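Succinylglutamate desuccinylase (Vibrio cholerae, PDB 2G9D) probably catalyses the zinc-dependent hydrolysis of N-succinyl-L-glutamate to L-glutamate and succinate, the last step of arginine degradation through the AST pathway. Local coordinates at residues Pro20-Gln24 / Leu36-Gly40; Asp50-Met56 / Leu244-His248; Glu89-Phe93 / Arg138-Ala142; Arg149-Asp153 / Ser180-Phe184; Glu186-Ile190 / Glu251-Ser257. All coordinates share one frame; numbering follows the deposited sequence.

Contact 1. Residues Pro20-Gln24 / Leu36-Gly40; sequences PMVAQ and LHQRG
The open end of the antiparallel beta hairpin built from strands 24-27 and 33-38 is set by Gln24 and Leu36, which face each other as a hydrogen-bonded pair. Gln24 N donates to Leu36 O at 3.3 Å with an N-H...O angle of 153°, while the return bond from Leu36 N to Gln24 O is weak. The backbones stay close at Ala23 and His37 and move apart only toward Met21 and Arg39, where Met21, a selenomethionine, packs between them. Its CG sits between the backbone N and the carbonyl carbon (chi1 51°), and a bend at chi3 swings the methyl CE round to Leu36 CD2, 3.3 Å away. The two side chains cross at about a right angle. The SE atom lies beside the backbone of the turn, 4.1 Å from Arg39 CA. Ala23 CB comes up to the carbonyls of Leu36 and His37. Leu36 also packs on Leu5 and Phe6, so it is buried, whereas His37 points away and its NE2 bonds to Glu43. Gly40, with positive phi, completes the short connection to strand 41-44, which makes this a beta meander, with the hairpin as its first element.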
# COMPACT_ATOMS: atom_id res chain seq x y z
N PRO A 20 -12.00 -21.19 -12.40
CA PRO A 20 -12.52 -19.82 -12.38
C PRO A 20 -13.62 -19.68 -11.35
O PRO A 20 -14.62 -20.40 -11.40
CB PRO A 20 -13.05 -19.65 -13.79
CG PRO A 20 -13.67 -20.97 -14.03
CD PRO A 20 -12.61 -21.94 -13.51
N MSE A 21 -13.45 -18.74 -10.44
CA MSE A 21 -14.45 -18.48 -9.41
C MSE A 21 -15.40 -17.41 -9.94
O MSE A 21 -15.00 -16.29 -10.23
CB MSE A 21 -13.77 -18.00 -8.13
CG MSE A 21 -12.79 -16.83 -8.33
SE MSE A 21 -11.95 -16.12 -6.70
CE MSE A 21 -13.33 -14.88 -6.17
N VAL A 22 -16.67 -17.77 -10.09
CA VAL A 22 -17.65 -16.82 -10.59
C VAL A 22 -18.11 -15.92 -9.47
O VAL A 22 -17.91 -16.22 -8.30
CB VAL A 22 -18.91 -17.54 -11.13
CG1 VAL A 22 -18.54 -18.46 -12.28
CG2 VAL A 22 -19.58 -18.32 -10.01
N ALA A 23 -18.73 -14.80 -9.83
CA ALA A 23 -19.24 -13.88 -8.83
C ALA A 23 -20.36 -14.58 -8.08
O ALA A 23 -20.92 -15.57 -8.56
CB ALA A 23 -19.79 -12.63 -9.51
N GLN A 24 -20.69 -14.06 -6.89
CA GLN A 24 -21.76 -14.61 -6.07
C GLN A 24 -21.95 -13.83 -4.78
O GLN A 24 -21.09 -13.86 -3.90
CB GLN A 24 -21.50 -16.08 -5.75
CG GLN A 24 -20.15 -16.40 -5.18
CD GLN A 24 -19.92 -17.89 -5.14
OE1 GLN A 24 -20.75 -18.64 -4.65
NE2 GLN A 24 -18.78 -18.33 -5.67
N LEU A 36 -19.26 -10.95 -4.07
CA LEU A 36 -18.03 -11.35 -4.73
C LEU A 36 -18.18 -10.90 -6.18
O LEU A 36 -19.21 -11.15 -6.81
CB LEU A 36 -17.86 -12.85 -4.70
CG LEU A 36 -16.40 -13.26 -4.64
CD1 LEU A 36 -15.84 -12.89 -3.29
CD2 LEU A 36 -16.30 -14.74 -4.84
N HIS A 37 -17.16 -10.26 -6.73
CA HIS A 37 -17.29 -9.78 -8.10
C HIS A 37 -16.53 -10.59 -9.14
O HIS A 37 -17.13 -11.20 -10.03
CB HIS A 37 -16.85 -8.33 -8.17
CG HIS A 37 -17.64 -7.42 -7.28
ND1 HIS A 37 -19.01 -7.30 -7.37
CD2 HIS A 37 -17.25 -6.55 -6.32
CE1 HIS A 37 -19.42 -6.38 -6.51
NE2 HIS A 37 -18.37 -5.92 -5.86
N GLN A 38 -15.20 -10.60 -9.03
CA GLN A 38 -14.38 -11.33 -9.97
C GLN A 38 -13.14 -11.84 -9.28
O GLN A 38 -12.87 -11.48 -8.14
CB GLN A 38 -14.00 -10.41 -11.12
CG GLN A 38 -13.23 -9.20 -10.67
CD GLN A 38 -13.26 -8.08 -11.69
OE1 GLN A 38 -14.31 -7.48 -11.92
NE2 GLN A 38 -12.12 -7.81 -12.31
N ARG A 39 -12.38 -12.66 -9.98
CA ARG A 39 -11.15 -13.22 -9.44
C ARG A 39 -10.33 -12.19 -8.63
O ARG A 39 -9.81 -11.21 -9.18
CB ARG A 39 -10.34 -13.78 -10.62
CG ARG A 39 -9.33 -14.85 -10.28
CD ARG A 39 -9.01 -15.64 -11.54
NE ARG A 39 -7.68 -16.25 -11.50
CZ ARG A 39 -7.36 -17.31 -10.77
NH1 ARG A 39 -8.27 -17.90 -10.01
NH2 ARG A 39 -6.11 -17.77 -10.80
N GLY A 40 -10.25 -12.39 -7.32
CA GLY A 40 -9.50 -11.49 -6.47
C GLY A 40 -10.20 -10.22 -6.03
O GLY A 40 -9.55 -9.29 -5.55

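Contact 2. Residues Asp50-Met56 / Leu244-His248; sequences DAATKNM and LISRH
Met56 at the start of strand 55-60 and Leu244 and Ile245 in the last turn of helix 235-246 form the close-packed half of this contact. Met56, a selenomethionine, has CG anti to its carbonyl carbon (chi1 -45°), which sends the chain out toward the helix. Its SE rests on Leu244 CG at 3.4 Å. A bend at chi3 then carries the methyl CE to the CG2 branch of Ile245, the two side chains meeting at about a right angle, though their exact spacing is doubtful. Trp150 of the adjacent strand touches both Met56 and Leu244 and extends the apolar surface.

The other half is open and polar. Arg247, the first residue beyond the helix, has a positive phi, and its side chain reaches over to the loop 50-53. There NH1 forms a salt bridge with Asp50 OD2 at 3.4 Å; the hydrogen bond within it is weak, bent to 136°, and the carboxylate and guanidinium planes are 62° apart. Arg247 NH1 also lies 2.9 Å from Ala52 O, but at an angle too poor for a hydrogen bond. Glu89 makes long, weak ion pairs with both Arg247 NE and Lys54 NZ, and probably offsets the positive charge that these two basic groups bring together. The chemistry thus implies that apolar packing probably carries most of the contact, while the exposed ion pair adds only a loose electrostatic tie.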
# COMPACT_ATOMS: atom_id res chain seq x y z
N ASP A 50 -24.84 2.77 8.28
CA ASP A 50 -25.20 4.09 8.79
C ASP A 50 -24.80 5.22 7.84
O ASP A 50 -24.90 5.08 6.62
CB ASP A 50 -24.57 4.34 10.16
CG ASP A 50 -23.07 4.12 10.16
OD1 ASP A 50 -22.63 2.97 10.36
OD2 ASP A 50 -22.32 5.10 9.94
N ALA A 51 -24.35 6.34 8.40
CA ALA A 51 -23.95 7.49 7.60
C ALA A 51 -22.45 7.77 7.70
O ALA A 51 -21.76 7.94 6.69
CB ALA A 51 -24.74 8.71 8.06
N ALA A 52 -21.95 7.81 8.93
CA ALA A 52 -20.54 8.05 9.16
C ALA A 52 -19.75 6.80 8.84
O ALA A 52 -18.61 6.66 9.28
CB ALA A 52 -20.32 8.45 10.62
N THR A 53 -20.33 5.88 8.08
CA THR A 53 -19.59 4.67 7.74
C THR A 53 -18.55 5.03 6.71
O THR A 53 -18.71 6.00 5.96
CB THR A 53 -20.49 3.57 7.17
OG1 THR A 53 -21.46 3.17 8.15
CG2 THR A 53 -19.66 2.37 6.77
N LYS A 54 -17.47 4.25 6.67
CA LYS A 54 -16.39 4.50 5.74
C LYS A 54 -16.37 3.50 4.58
O LYS A 54 -16.86 2.39 4.70
CB LYS A 54 -15.06 4.48 6.51
CG LYS A 54 -14.95 5.62 7.55
CD LYS A 54 -13.57 5.71 8.21
CE LYS A 54 -13.48 4.77 9.38
NZ LYS A 54 -14.54 5.12 10.37
N ASN A 55 -15.82 3.94 3.45
CA ASN A 55 -15.72 3.09 2.28
C ASN A 55 -14.24 2.98 2.05
O ASN A 55 -13.60 3.88 1.51
CB ASN A 55 -16.41 3.75 1.10
CG ASN A 55 -17.90 3.88 1.32
OD1 ASN A 55 -18.60 2.88 1.51
ND2 ASN A 55 -18.40 5.11 1.31
N MSE A 56 -13.72 1.85 2.51
CA MSE A 56 -12.31 1.56 2.45
C MSE A 56 -11.97 0.56 1.37
O MSE A 56 -12.73 -0.36 1.10
CB MSE A 56 -11.84 1.01 3.80
CG MSE A 56 -12.35 1.78 5.01
SE MSE A 56 -11.80 1.00 6.70
CE MSE A 56 -12.22 -0.86 6.33
N LEU A 244 -10.05 -1.26 12.42
CA LEU A 244 -10.43 -0.34 11.36
C LEU A 244 -11.71 -0.74 10.63
O LEU A 244 -12.52 0.13 10.29
CB LEU A 244 -9.31 -0.20 10.32
CG LEU A 244 -9.56 0.94 9.31
CD1 LEU A 244 -9.60 2.30 10.03
CD2 LEU A 244 -8.47 0.91 8.24
N ILE A 245 -11.89 -2.04 10.39
CA ILE A 245 -13.11 -2.46 9.70
C ILE A 245 -14.26 -2.70 10.69
O ILE A 245 -15.43 -2.54 10.33
CB ILE A 245 -12.89 -3.71 8.77
CG1 ILE A 245 -12.82 -4.99 9.58
CG2 ILE A 245 -11.60 -3.57 7.98
CD1 ILE A 245 -12.58 -6.20 8.69
N SER A 246 -13.92 -3.05 11.93
CA SER A 246 -14.90 -3.30 12.99
C SER A 246 -15.39 -1.99 13.60
O SER A 246 -16.38 -1.96 14.32
CB SER A 246 -14.30 -4.15 14.10
OG SER A 246 -13.40 -3.37 14.87
N ARG A 247 -14.66 -0.91 13.31
CA ARG A 247 -15.00 0.43 13.78
C ARG A 247 -15.11 0.53 15.30
O ARG A 247 -15.65 1.50 15.83
CB ARG A 247 -16.33 0.87 13.15
CG ARG A 247 -16.77 2.29 13.47
CD ARG A 247 -18.30 2.36 13.46
NE ARG A 247 -18.88 3.33 12.53
CZ ARG A 247 -18.85 4.65 12.68
NH1 ARG A 247 -19.43 5.43 11.78
NH2 ARG A 247 -18.24 5.18 13.73
N HIS A 248 -14.61 -0.48 16.01
CA HIS A 248 -14.71 -0.40 17.44
C HIS A 248 -13.40 -0.48 18.19
O HIS A 248 -12.32 -0.64 17.60
CB HIS A 248 -15.69 -1.43 18.00
CG HIS A 248 -15.21 -2.84 17.95
ND1 HIS A 248 -13.90 -3.20 18.20
CD2 HIS A 248 -15.88 -4.00 17.75
CE1 HIS A 248 -13.79 -4.52 18.16
NE2 HIS A 248 -14.98 -5.03 17.88

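Contact 3. Residues Glu89-Phe93 / Arg138-Ala142; sequences ERCLF and RQFFA
A cation-pi stack joins strand 90-94 to the C-terminal end of helix 125-140. The guanidinium of Arg90 lies nearly flat on the Phe140 ring, the planes 21° apart, with Arg90 CZ 3.8 Å from the ring centroid and nearly over its centre. The two side chains run antiparallel, so the arginine extends back over the ring toward the helix end. There NH1 donates to Phe140 O at 2.7 Å; the bond is bent, at 131°, and the oxygen lies 32° out of the guanidinium plane. One residue therefore offers both the aromatic face and the acceptor, and NH2 is paired with Glu43, so the rotation of the guanidinium is fixed. The negative end of the helix dipole would probably favour the positive charge here. From the other side of the ring Leu92 approaches obliquely with its CD2 branch, while Cys91 CA meets the ring edge 4.0 Å from Phe140 CZ. Strand 90-94 is flanked by the antiparallel strand 41-44 and the parallel strand 55-60, whose Asn55 touches both Arg90 and Phe140; farther along, Phe93 packs against helix 68-81.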
# COMPACT_ATOMS: atom_id res chain seq x y z
N GLU A 89 -17.89 -1.38 7.99
CA GLU A 89 -17.43 -0.46 6.98
C GLU A 89 -17.39 -1.08 5.61
O GLU A 89 -16.69 -2.08 5.39
CB GLU A 89 -16.03 0.06 7.32
CG GLU A 89 -16.01 1.30 8.19
CD GLU A 89 -15.75 1.00 9.64
OE1 GLU A 89 -15.78 1.94 10.46
OE2 GLU A 89 -15.52 -0.19 9.96
N ARG A 90 -18.13 -0.48 4.68
CA ARG A 90 -18.18 -0.95 3.31
C ARG A 90 -16.74 -1.00 2.74
O ARG A 90 -16.14 0.04 2.45
CB ARG A 90 -19.05 -0.01 2.48
CG ARG A 90 -19.43 -0.57 1.15
CD ARG A 90 -19.46 0.50 0.09
NE ARG A 90 -19.37 -0.14 -1.22
CZ ARG A 90 -19.46 0.51 -2.37
NH1 ARG A 90 -19.63 1.82 -2.38
NH2 ARG A 90 -19.38 -0.16 -3.51
N CYS A 91 -16.18 -2.19 2.60
CA CYS A 91 -14.82 -2.31 2.09
C CYS A 91 -14.62 -3.36 0.98
O CYS A 91 -15.14 -4.48 1.03
CB CYS A 91 -13.85 -2.58 3.24
SG CYS A 91 -14.16 -4.12 4.13
N LEU A 92 -13.83 -2.96 -0.01
CA LEU A 92 -13.51 -3.77 -1.17
C LEU A 92 -12.11 -4.40 -1.00
O LEU A 92 -11.11 -3.70 -0.96
CB LEU A 92 -13.54 -2.87 -2.41
CG LEU A 92 -13.65 -3.50 -3.79
CD1 LEU A 92 -14.87 -4.39 -3.88
CD2 LEU A 92 -13.71 -2.38 -4.80
N PHE A 93 -12.05 -5.73 -0.90
CA PHE A 93 -10.78 -6.41 -0.72
C PHE A 93 -10.19 -6.79 -2.07
O PHE A 93 -10.56 -7.79 -2.66
CB PHE A 93 -10.96 -7.66 0.15
CG PHE A 93 -11.04 -7.36 1.63
CD1 PHE A 93 -12.21 -6.86 2.19
CD2 PHE A 93 -9.92 -7.53 2.44
CE1 PHE A 93 -12.27 -6.53 3.55
CE2 PHE A 93 -9.97 -7.20 3.80
CZ PHE A 93 -11.15 -6.69 4.35
N ARG A 138 -13.96 3.39 -9.59
CA ARG A 138 -15.06 4.21 -10.10
C ARG A 138 -16.40 3.63 -9.64
O ARG A 138 -17.23 4.35 -9.09
CB ARG A 138 -14.99 4.26 -11.63
CG ARG A 138 -15.88 5.30 -12.31
CD ARG A 138 -17.27 4.74 -12.64
NE ARG A 138 -17.22 3.61 -13.59
CZ ARG A 138 -18.30 3.04 -14.13
NH1 ARG A 138 -18.16 2.02 -14.97
NH2 ARG A 138 -19.52 3.49 -13.83
N GLN A 139 -16.58 2.33 -9.86
CA GLN A 139 -17.81 1.64 -9.47
C GLN A 139 -18.02 1.66 -7.96
O GLN A 139 -19.15 1.76 -7.48
CB GLN A 139 -17.79 0.19 -9.93
CG GLN A 139 -18.20 -0.07 -11.38
CD GLN A 139 -19.72 -0.20 -11.57
OE1 GLN A 139 -20.40 -0.87 -10.78
NE2 GLN A 139 -20.25 0.42 -12.62
N PHE A 140 -16.93 1.54 -7.21
CA PHE A 140 -17.00 1.50 -5.76
C PHE A 140 -17.36 2.84 -5.14
O PHE A 140 -18.35 2.94 -4.44
CB PHE A 140 -15.66 1.03 -5.20
CG PHE A 140 -15.68 0.73 -3.73
CD1 PHE A 140 -15.96 -0.55 -3.27
CD2 PHE A 140 -15.39 1.72 -2.80
CE1 PHE A 140 -15.95 -0.85 -1.91
CE2 PHE A 140 -15.37 1.43 -1.44
CZ PHE A 140 -15.65 0.14 -1.00
N PHE A 141 -16.55 3.86 -5.39
CA PHE A 141 -16.82 5.18 -4.82
C PHE A 141 -18.04 5.85 -5.41
O PHE A 141 -18.06 7.07 -5.58
CB PHE A 141 -15.60 6.11 -4.98
CG PHE A 141 -14.46 5.78 -4.06
CD1 PHE A 141 -14.69 5.58 -2.70
CD2 PHE A 141 -13.17 5.66 -4.55
CE1 PHE A 141 -13.64 5.25 -1.85
CE2 PHE A 141 -12.11 5.33 -3.71
CZ PHE A 141 -12.34 5.12 -2.36
N ALA A 142 -19.07 5.07 -5.70
CA ALA A 142 -20.28 5.62 -6.29
C ALA A 142 -21.28 6.14 -5.25
O ALA A 142 -21.68 5.42 -4.32
CB ALA A 142 -20.94 4.58 -7.17

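Contact 4. Residues Arg149-Asp153 / Ser180-Phe184; sequences RWHLD and SLMQF
Trp150 and Leu152, both directed from strand 149-157 toward helix 179-187, interleave with Leu181 and Phe184. The indole meets the helix with the far end of its six-membered ring: CZ3 is 3.9 Å from Leu181 CD1, and the two side chains pass alongside one another from opposing ends. At the indole edge, near the ring plane, stands Phe184 CB, 4.1 Å from the same CZ3. Phe184 has CG anti to the backbone N (chi1 173°), which carries its ring beyond the tryptophan to Leu152. These two come from opposite directions and meet through Leu152 CD2 and Phe184 CE2, 4.0 Å apart. At the other end of the contact Trp150 CH2 lies 3.6 Å from Ser180 O, a carbonyl already used within the helix by Phe184 N.

The axes of segments 149-153 and 180-184 approach to 11.5 Å and run in the same general sense at 33°, with these large side chains between them. Leu244 of helix 235-246 borders both Trp150 and Leu152. The side chains of Leu152 and of His155, a predicted zinc ligand, are about 9 Å apart. The contact therefore rests on dispersion and hydrophobic burial, consistent with an apolar layer between strand and helix.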
# COMPACT_ATOMS: atom_id res chain seq x y z
N ARG A 149 -13.80 8.13 2.54
CA ARG A 149 -13.08 7.25 1.63
C ARG A 149 -11.65 6.95 2.06
O ARG A 149 -10.85 7.84 2.32
CB ARG A 149 -13.10 7.85 0.25
CG ARG A 149 -14.49 7.94 -0.33
CD ARG A 149 -14.43 8.73 -1.60
NE ARG A 149 -15.69 8.77 -2.31
CZ ARG A 149 -16.06 9.82 -3.04
NH1 ARG A 149 -15.27 10.88 -3.12
NH2 ARG A 149 -17.22 9.80 -3.68
N TRP A 150 -11.34 5.66 2.12
CA TRP A 150 -10.03 5.22 2.55
C TRP A 150 -9.47 4.26 1.53
O TRP A 150 -10.22 3.55 0.87
CB TRP A 150 -10.14 4.46 3.88
CG TRP A 150 -10.33 5.32 5.08
CD1 TRP A 150 -11.22 6.35 5.22
CD2 TRP A 150 -9.58 5.26 6.28
NE1 TRP A 150 -11.06 6.94 6.45
CE2 TRP A 150 -10.05 6.30 7.12
CE3 TRP A 150 -8.54 4.45 6.74
CZ2 TRP A 150 -9.54 6.53 8.39
CZ3 TRP A 150 -8.02 4.69 7.99
CH2 TRP A 150 -8.52 5.72 8.80
N HIS A 151 -8.15 4.24 1.41
CA HIS A 151 -7.53 3.32 0.49
C HIS A 151 -6.16 2.90 0.95
O HIS A 151 -5.20 3.66 0.88
CB HIS A 151 -7.46 3.93 -0.89
CG HIS A 151 -6.98 2.97 -1.92
ND1 HIS A 151 -5.73 2.41 -1.88
CD2 HIS A 151 -7.60 2.42 -2.99
CE1 HIS A 151 -5.59 1.56 -2.88
NE2 HIS A 151 -6.72 1.55 -3.57
N LEU A 152 -6.07 1.67 1.43
CA LEU A 152 -4.83 1.11 1.94
C LEU A 152 -4.24 0.02 1.07
O LEU A 152 -4.71 -1.12 1.08
CB LEU A 152 -5.05 0.55 3.34
CG LEU A 152 -4.92 1.52 4.51
CD1 LEU A 152 -5.41 2.92 4.17
CD2 LEU A 152 -5.71 0.94 5.67
N ASP A 153 -3.18 0.39 0.35
CA ASP A 153 -2.48 -0.53 -0.53
C ASP A 153 -1.36 -1.22 0.29
O ASP A 153 -0.44 -0.55 0.78
CB ASP A 153 -1.89 0.24 -1.71
CG ASP A 153 -1.61 -0.65 -2.89
OD1 ASP A 153 -1.26 -0.12 -3.96
OD2 ASP A 153 -1.73 -1.89 -2.76
N SER A 180 -7.21 11.00 11.58
CA SER A 180 -7.66 9.62 11.70
C SER A 180 -6.77 8.70 10.89
O SER A 180 -6.57 7.53 11.25
CB SER A 180 -9.08 9.48 11.19
OG SER A 180 -9.88 10.56 11.62
N LEU A 181 -6.25 9.19 9.78
CA LEU A 181 -5.37 8.35 8.99
C LEU A 181 -4.04 8.18 9.72
O LEU A 181 -3.35 7.17 9.54
CB LEU A 181 -5.14 8.91 7.59
CG LEU A 181 -4.27 7.99 6.72
CD1 LEU A 181 -4.93 6.64 6.61
CD2 LEU A 181 -4.06 8.59 5.35
N MSE A 182 -3.67 9.17 10.52
CA MSE A 182 -2.43 9.10 11.28
C MSE A 182 -2.57 8.08 12.37
O MSE A 182 -1.76 7.15 12.48
CB MSE A 182 -2.10 10.44 11.92
CG MSE A 182 -1.63 11.48 10.92
SE MSE A 182 -0.37 10.67 9.70
CE MSE A 182 -1.32 11.02 8.02
N GLN A 183 -3.61 8.30 13.17
CA GLN A 183 -3.97 7.45 14.28
C GLN A 183 -3.97 6.00 13.85
O GLN A 183 -3.50 5.14 14.58
CB GLN A 183 -5.34 7.84 14.80
CG GLN A 183 -5.37 9.23 15.36
CD GLN A 183 -6.75 9.67 15.82
OE1 GLN A 183 -6.90 10.72 16.45
NE2 GLN A 183 -7.77 8.86 15.51
N PHE A 184 -4.47 5.72 12.65
CA PHE A 184 -4.47 4.34 12.21
C PHE A 184 -3.05 3.82 12.09
O PHE A 184 -2.71 2.75 12.59
CB PHE A 184 -5.16 4.14 10.85
CG PHE A 184 -5.00 2.75 10.32
CD1 PHE A 184 -5.73 1.70 10.87
CD2 PHE A 184 -3.99 2.45 9.43
CE1 PHE A 184 -5.44 0.38 10.56
CE2 PHE A 184 -3.68 1.13 9.10
CZ PHE A 184 -4.40 0.09 9.67

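Contact 5. Residues Glu186-Ile190 / Glu251-Ser257; sequences EQAHI and EHLPRKS
Helix 179-187 ends in a Schellman motif, His189 taking a positive phi of 63°, and the irregular chain 251-257 runs past this end with Gln187 CA and Pro254 CA 4.3 Å apart. Pro254 packs beside the last turn, its CB 4.0 Å from Glu186 CB. The turn at His189 directs its imidazole at the passing chain, where NE2 donates to Leu253 O at an angle of 154°, in the carbonyl plane and close to that of the ring; the modelled 2.5 Å is implausibly short, so the exact length is doubtful. Arg255 CB covers one face of this imidazole. The His252 ring, less securely placed, lies to one side with its centroid 5.5 Å from that of His189 and the planes 29° apart, offset with little stacking. Glu186, bent at chi2, lays its carboxylate along the chain at Lys256, OE1 being 3.7 Å from Lys256 CD. This joins the helix C terminus to the linker before strand 258-267, and the Ile190 side chain leads away from 251-257, about 8 Å from that of the predicted active-site Glu219. Ser257 OG lies 3.1 Å from Ile190 O, a weak bond at best, since Glu191 O competes for the same proton.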
# COMPACT_ATOMS: atom_id res chain seq x y z
N GLU A 186 -0.45 4.79 13.57
CA GLU A 186 0.10 4.65 14.91
C GLU A 186 -0.38 3.32 15.52
O GLU A 186 0.42 2.49 15.96
CB GLU A 186 -0.35 5.81 15.81
CG GLU A 186 -0.16 7.23 15.25
CD GLU A 186 1.29 7.72 15.17
OE1 GLU A 186 1.52 8.96 15.19
OE2 GLU A 186 2.21 6.87 15.08
N GLN A 187 -1.69 3.10 15.54
CA GLN A 187 -2.18 1.87 16.12
C GLN A 187 -1.59 0.66 15.38
O GLN A 187 -1.49 -0.44 15.92
CB GLN A 187 -3.72 1.80 16.06
CG GLN A 187 -4.24 0.44 16.54
CD GLN A 187 -5.75 0.28 16.45
OE1 GLN A 187 -6.36 0.51 15.41
NE2 GLN A 187 -6.35 -0.14 17.55
N ALA A 188 -1.18 0.87 14.14
CA ALA A 188 -0.61 -0.25 13.43
C ALA A 188 0.83 -0.38 13.87
O ALA A 188 1.48 -1.39 13.58
CB ALA A 188 -0.69 -0.02 11.95
N HIS A 189 1.32 0.64 14.58
CA HIS A 189 2.70 0.66 15.03
C HIS A 189 3.62 0.70 13.82
O HIS A 189 4.70 0.10 13.83
CB HIS A 189 3.05 -0.59 15.84
CG HIS A 189 2.62 -0.55 17.27
ND1 HIS A 189 3.06 -1.46 18.20
CD2 HIS A 189 1.80 0.30 17.93
CE1 HIS A 189 2.53 -1.18 19.37
NE2 HIS A 189 1.76 -0.12 19.24
N ILE A 190 3.20 1.38 12.75
CA ILE A 190 4.04 1.45 11.57
C ILE A 190 5.21 2.28 12.02
O ILE A 190 5.04 3.39 12.53
CB ILE A 190 3.34 2.12 10.38
CG1 ILE A 190 2.02 1.41 10.07
CG2 ILE A 190 4.25 2.06 9.16
CD1 ILE A 190 2.18 -0.04 9.67
N GLU A 251 -8.14 -1.41 21.13
CA GLU A 251 -7.68 -2.07 22.36
C GLU A 251 -6.21 -2.12 22.83
O GLU A 251 -5.97 -2.40 24.01
CB GLU A 251 -8.23 -3.50 22.38
CG GLU A 251 -9.38 -3.71 23.36
CD GLU A 251 -10.45 -4.64 22.82
OE1 GLU A 251 -11.29 -4.18 22.02
OE2 GLU A 251 -10.44 -5.84 23.18
N HIS A 252 -5.24 -1.87 21.95
CA HIS A 252 -3.84 -1.90 22.37
C HIS A 252 -3.20 -0.50 22.28
O HIS A 252 -3.77 0.41 21.66
CB HIS A 252 -3.07 -2.82 21.46
CG HIS A 252 -3.02 -2.35 20.05
ND1 HIS A 252 -1.92 -2.55 19.24
CD2 HIS A 252 -3.94 -1.72 19.29
CE1 HIS A 252 -2.17 -2.06 18.04
NE2 HIS A 252 -3.39 -1.55 18.04
N LEU A 253 -2.03 -0.33 22.90
CA LEU A 253 -1.33 0.95 22.90
C LEU A 253 -0.60 1.24 21.59
O LEU A 253 0.10 0.38 21.05
CB LEU A 253 -0.33 0.98 24.05
CG LEU A 253 -0.83 1.44 25.41
CD1 LEU A 253 0.17 1.00 26.48
CD2 LEU A 253 -1.05 2.97 25.41
N PRO A 254 -0.77 2.46 21.05
CA PRO A 254 -0.11 2.87 19.80
C PRO A 254 1.27 3.45 20.06
O PRO A 254 1.73 3.51 21.21
CB PRO A 254 -1.08 3.90 19.23
CG PRO A 254 -1.60 4.57 20.48
CD PRO A 254 -1.86 3.40 21.40
N ARG A 255 1.95 3.89 19.01
CA ARG A 255 3.27 4.48 19.15
C ARG A 255 3.62 5.37 17.98
O ARG A 255 3.66 4.91 16.83
CB ARG A 255 4.35 3.39 19.28
CG ARG A 255 5.10 3.41 20.62
CD ARG A 255 5.60 4.82 21.01
NE ARG A 255 6.67 5.31 20.14
CZ ARG A 255 7.23 6.52 20.25
NH1 ARG A 255 6.82 7.36 21.18
NH2 ARG A 255 8.20 6.87 19.42
N LYS A 256 3.87 6.65 18.27
CA LYS A 256 4.22 7.62 17.24
C LYS A 256 5.21 7.06 16.24
O LYS A 256 6.05 6.23 16.58
CB LYS A 256 4.81 8.88 17.89
CG LYS A 256 3.86 10.06 17.93
CD LYS A 256 2.57 9.75 18.67
CE LYS A 256 1.64 10.96 18.62
NZ LYS A 256 0.33 10.78 19.32
N SER A 257 5.11 7.51 14.99
CA SER A 257 6.00 7.04 13.93
C SER A 257 6.95 8.14 13.47
O SER A 257 6.59 9.33 13.51
CB SER A 257 5.17 6.54 12.73
OG SER A 257 6.00 6.20 11.63

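From the N terminus, contact 1 closes a hairpin with 11 residues between its segments and is complete before the others open. Contact 2 then closes the longest loop, bringing the end of helix 235-246 back to the start of strand 55-60. Contacts 3 and 4 nest inside it, one after the other: the first brings helix 125-140 to strand 90-94, the second helix 179-187 to strand 149-157. These strands flank 55-60, so contacts 2, 3 and 4 touch, and His37 of contact 1 reaches Leu92 of contact 3. Contact 5 crosses contact 2: it opens at the end of helix 179-187 and closes beyond 244-248, on the chain leading to strand 258-267.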